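Local coordinates for endo-1,4-beta-xylanase (Pseudoalteromonas haloplanktis, PDB 1H12), which hydrolyses internal beta-1,4 linkages of xylan as a cold-adapted family 8 glycoside hydrolase, and probably acts on cellulose-type beta-glucans too, at residues A1-Y12 and A351-E363. Sequence-based numbering, arbitrary orientation.
Sequences AFNNNPSSVGAY and ALLASTNAGQANE
Phe2 lies with one ring face under Ala361 CB, near the start of helix 358-369, and its CZ edge against carbonyls of the turn 352-355, so the extended N-terminal arm of this family 8 enzyme is laid over the 3-10 turn and short loop joining helices 342-351 and 358-369 of its mainly helical (alpha/alpha)6-barrel scaffold. The evidence for a CH-pi contact is direct: Ala361 CB stands 3.5 Å from the ring centroid and only 4° off the ring normal. With CG anti to the backbone N (chi1 179°), the ring reaches inward far enough for CZ to lie 3.5 Å from Leu352 O, a carbonyl in the ring plane, while Ser355 O also borders the edge. Ala358 adds apolar contact beside CD2, and Leu20 of helix 20-23 joins the same cluster.

Further along, Pro6 packs side chain against backbone, its CB 3.7 Å from Leu353 O. Between backbones, Asn4 O receives a CA-H...O contact from Thr356 CA at 3.4 Å. The Thr356 hydroxyl is instead engaged by Asn307 of helix 300-318.

Polar links across the interface run through water. One water lies 2.9 Å from both Asn3 O and Ser355 O, placed to link the two backbones, though it has more acceptors in reach than protons to give. The corner itself is shaped by an ST turn at Ser355 and by Asn357, the N-cap, whose OD1 accepts from Gln360 N. Beside that helix start, a second water accepts from Asn4 ND2 at 3.1 Å and from Ala358 N at 2.9 Å.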
loop_
_atom_site.group_PDB
_atom_site.type_symbol
_atom_site.label_atom_id
_atom_site.label_comp_id
_atom_site.label_asym_id
_atom_site.label_seq_id
_atom_site.Cartn_x
_atom_site.Cartn_y
_atom_site.Cartn_z
ATOM N N ALA A 1 -17.373 13.475 -16.704
ATOM C CA ALA A 1 -18.268 12.854 -15.712
ATOM C C ALA A 1 -17.662 11.537 -15.226
ATOM O O ALA A 1 -16.968 10.880 -15.968
ATOM C CB ALA A 1 -19.637 12.589 -16.284
ATOM N N PHE A 2 -17.973 11.168 -14.014
ATOM C CA PHE A 2 -17.538 9.893 -13.476
ATOM C C PHE A 2 -17.979 8.733 -14.291
ATOM O O PHE A 2 -19.191 8.629 -14.618
ATOM C CB PHE A 2 -18.082 9.748 -12.067
ATOM C CG PHE A 2 -17.720 8.449 -11.382
ATOM C CD1 PHE A 2 -16.405 8.102 -11.127
ATOM C CD2 PHE A 2 -18.702 7.564 -10.998
ATOM C CE1 PHE A 2 -16.087 6.917 -10.456
ATOM C CE2 PHE A 2 -18.366 6.363 -10.346
ATOM C CZ PHE A 2 -17.062 6.047 -10.095
ATOM N N ASN A 3 -17.080 7.815 -14.627
ATOM C CA ASN A 3 -17.440 6.573 -15.293
ATOM C C ASN A 3 -17.899 5.566 -14.246
ATOM O O ASN A 3 -17.084 4.938 -13.559
ATOM C CB ASN A 3 -16.271 6.032 -16.076
ATOM C CG ASN A 3 -16.624 4.819 -16.865
ATOM O OD1 ASN A 3 -17.741 4.293 -16.726
ATOM N ND2 ASN A 3 -15.698 4.318 -17.671
ATOM N N ASN A 4 -19.204 5.406 -14.116
ATOM C CA ASN A 4 -19.785 4.481 -13.185
ATOM C C ASN A 4 -19.959 3.101 -13.743
ATOM O O ASN A 4 -20.594 2.255 -13.075
ATOM C CB ASN A 4 -21.069 5.028 -12.626
ATOM C CG ASN A 4 -22.197 5.000 -13.614
ATOM O OD1 ASN A 4 -21.981 4.945 -14.780
ATOM N ND2 ASN A 4 -23.402 4.992 -13.117
ATOM N N ASN A 5 -19.355 2.811 -14.871
ATOM C CA ASN A 5 -19.377 1.489 -15.453
ATOM C C ASN A 5 -17.937 1.033 -15.802
ATOM O O ASN A 5 -17.566 0.892 -16.955
ATOM C CB ASN A 5 -20.215 1.549 -16.762
ATOM C CG ASN A 5 -20.517 0.187 -17.328
ATOM O OD1 ASN A 5 -20.473 -0.840 -16.585
ATOM N ND2 ASN A 5 -20.860 0.136 -18.653
ATOM N N PRO A 6 -17.110 0.844 -14.783
ATOM C CA PRO A 6 -15.702 0.510 -15.037
ATOM C C PRO A 6 -15.569 -0.731 -15.844
ATOM O O PRO A 6 -16.283 -1.704 -15.646
ATOM C CB PRO A 6 -15.140 0.371 -13.639
ATOM C CG PRO A 6 -16.303 -0.006 -12.796
ATOM C CD PRO A 6 -17.460 0.906 -13.353
ATOM N N SER A 7 -14.611 -0.715 -16.778
ATOM C CA SER A 7 -14.388 -1.846 -17.657
ATOM C C SER A 7 -13.978 -3.114 -16.980
ATOM O O SER A 7 -13.233 -3.088 -16.011
ATOM C CB SER A 7 -13.344 -1.481 -18.704
ATOM O OG SER A 7 -13.217 -2.538 -19.658
ATOM N N SER A 8 -14.446 -4.259 -17.503
ATOM C CA SER A 8 -13.977 -5.574 -17.074
ATOM C C SER A 8 -12.599 -5.870 -17.612
ATOM O O SER A 8 -12.023 -6.863 -17.240
ATOM C CB SER A 8 -14.928 -6.664 -17.521
ATOM O OG SER A 8 -15.064 -6.653 -18.912
ATOM N N VAL A 9 -12.112 -5.067 -18.519
ATOM C CA VAL A 9 -10.751 -5.213 -19.080
ATOM C C VAL A 9 -9.890 -4.171 -18.408
ATOM O O VAL A 9 -10.191 -2.984 -18.437
ATOM C CB VAL A 9 -10.712 -4.976 -20.604
ATOM C CG1 VAL A 9 -9.338 -5.076 -21.176
ATOM C CG2 VAL A 9 -11.617 -6.003 -21.316
ATOM N N GLY A 10 -8.816 -4.625 -17.809
ATOM C CA GLY A 10 -7.927 -3.699 -17.086
ATOM C C GLY A 10 -7.001 -2.874 -17.974
ATOM O O GLY A 10 -6.685 -3.254 -19.115
ATOM N N ALA A 11 -6.511 -1.794 -17.409
ATOM C CA ALA A 11 -5.525 -0.938 -18.051
ATOM C C ALA A 11 -4.239 -1.690 -18.360
ATOM O O ALA A 11 -3.563 -1.357 -19.356
ATOM C CB ALA A 11 -5.223 0.237 -17.133
ATOM N N TYR A 12 -3.894 -2.661 -17.577
ATOM C CA TYR A 12 -2.675 -3.468 -17.872
ATOM C C TYR A 12 -2.806 -4.170 -19.204
ATOM O O TYR A 12 -1.792 -4.274 -19.937
ATOM C CB TYR A 12 -2.393 -4.425 -16.709
ATOM C CG TYR A 12 -1.091 -5.146 -16.729
ATOM C CD1 TYR A 12 0.065 -4.606 -17.269
ATOM C CD2 TYR A 12 -1.003 -6.368 -16.144
ATOM C CE1 TYR A 12 1.292 -5.307 -17.203
ATOM C CE2 TYR A 12 0.197 -7.067 -16.083
ATOM C CZ TYR A 12 1.343 -6.523 -16.606
ATOM O OH TYR A 12 2.511 -7.268 -16.548
ATOM N N ALA A 351 -10.517 3.792 -4.165
ATOM C CA ALA A 351 -11.540 2.776 -4.234
ATOM C C ALA A 351 -12.606 3.057 -5.279
ATOM O O ALA A 351 -13.245 2.142 -5.790
ATOM C CB ALA A 351 -12.230 2.618 -2.882
ATOM N N LEU A 352 -12.795 4.343 -5.587
ATOM C CA LEU A 352 -13.783 4.748 -6.600
ATOM C C LEU A 352 -13.555 4.181 -7.956
ATOM O O LEU A 352 -14.490 4.138 -8.772
ATOM C CB LEU A 352 -13.884 6.269 -6.662
ATOM C CG LEU A 352 -14.324 6.940 -5.373
ATOM C CD1 LEU A 352 -14.209 8.449 -5.571
ATOM C CD2 LEU A 352 -15.754 6.508 -4.993
ATOM N N LEU A 353 -12.354 3.706 -8.264
ATOM C CA LEU A 353 -12.088 3.022 -9.526
ATOM C C LEU A 353 -12.867 1.719 -9.669
ATOM O O LEU A 353 -12.930 1.169 -10.762
ATOM C CB LEU A 353 -10.591 2.832 -9.698
ATOM C CG LEU A 353 -9.785 4.104 -9.849
ATOM C CD1 LEU A 353 -8.316 3.902 -9.555
ATOM C CD2 LEU A 353 -9.957 4.676 -11.279
ATOM N N ALA A 354 -13.459 1.229 -8.588
ATOM C CA ALA A 354 -14.357 0.080 -8.612
ATOM C C ALA A 354 -15.800 0.464 -8.282
ATOM O O ALA A 354 -16.646 -0.436 -8.269
ATOM C CB ALA A 354 -13.904 -1.015 -7.645
ATOM N N SER A 355 -16.085 1.725 -8.024
ATOM C CA SER A 355 -17.450 2.179 -7.614
ATOM C C SER A 355 -18.356 2.324 -8.843
ATOM O O SER A 355 -17.912 2.679 -9.930
ATOM C CB SER A 355 -17.349 3.578 -6.952
ATOM O OG SER A 355 -18.713 4.096 -6.656
ATOM N N THR A 356 -19.647 2.086 -8.602
ATOM C CA THR A 356 -20.667 2.317 -9.647
ATOM C C THR A 356 -21.665 3.366 -9.280
ATOM O O THR A 356 -22.701 3.469 -9.943
ATOM C CB THR A 356 -21.358 0.989 -10.019
ATOM O OG1 THR A 356 -22.023 0.440 -8.881
ATOM C CG2 THR A 356 -20.444 -0.027 -10.526
ATOM N N ASN A 357 -21.387 4.150 -8.243
ATOM C CA ASN A 357 -22.303 5.132 -7.709
ATOM C C ASN A 357 -21.729 6.537 -7.871
ATOM O O ASN A 357 -20.838 6.950 -7.151
ATOM C CB ASN A 357 -22.609 4.798 -6.249
ATOM C CG ASN A 357 -23.656 5.679 -5.628
ATOM O OD1 ASN A 357 -23.725 6.913 -5.809
ATOM N ND2 ASN A 357 -24.504 5.030 -4.813
ATOM N N ALA A 358 -22.241 7.304 -8.821
ATOM C CA ALA A 358 -21.717 8.638 -9.117
ATOM C C ALA A 358 -21.890 9.577 -7.968
ATOM O O ALA A 358 -21.011 10.432 -7.743
ATOM C CB ALA A 358 -22.366 9.167 -10.435
ATOM N N GLY A 359 -22.964 9.485 -7.218
ATOM C CA GLY A 359 -23.156 10.304 -6.051
ATOM C C GLY A 359 -22.083 10.065 -4.966
ATOM O O GLY A 359 -21.546 11.029 -4.415
ATOM N N GLN A 360 -21.797 8.828 -4.691
ATOM C CA GLN A 360 -20.722 8.412 -3.780
ATOM C C GLN A 360 -19.399 8.952 -4.349
ATOM O O GLN A 360 -18.551 9.442 -3.614
ATOM C CB GLN A 360 -20.573 6.834 -3.608
ATOM C CG GLN A 360 -21.187 5.984 -2.461
ATOM C CD GLN A 360 -21.010 4.441 -2.664
ATOM O OE1 GLN A 360 -21.483 3.627 -1.897
ATOM N NE2 GLN A 360 -20.376 4.045 -3.755
ATOM N N ALA A 361 -19.175 8.769 -5.639
ATOM C CA ALA A 361 -17.934 9.234 -6.204
ATOM C C ALA A 361 -17.755 10.697 -6.035
ATOM O O ALA A 361 -16.675 11.161 -5.628
ATOM C CB ALA A 361 -17.832 8.860 -7.660
ATOM N N ASN A 362 -18.820 11.467 -6.316
ATOM C CA ASN A 362 -18.688 12.886 -6.143
ATOM C C ASN A 362 -18.277 13.244 -4.757
ATOM O O ASN A 362 -17.402 14.096 -4.581
ATOM C CB ASN A 362 -20.001 13.615 -6.558
ATOM N N GLU A 363 -18.915 12.673 -3.767
ATOM C CA GLU A 363 -18.635 13.024 -2.406
ATOM C C GLU A 363 -17.243 12.567 -1.961
ATOM O O GLU A 363 -16.483 13.386 -1.437
ATOM C CB GLU A 363 -19.626 12.357 -1.480
HETATM O O HOH W 1 -15.600 3.396 -11.588
HETATM O O HOH W 2 -24.407 6.411 -10.558
#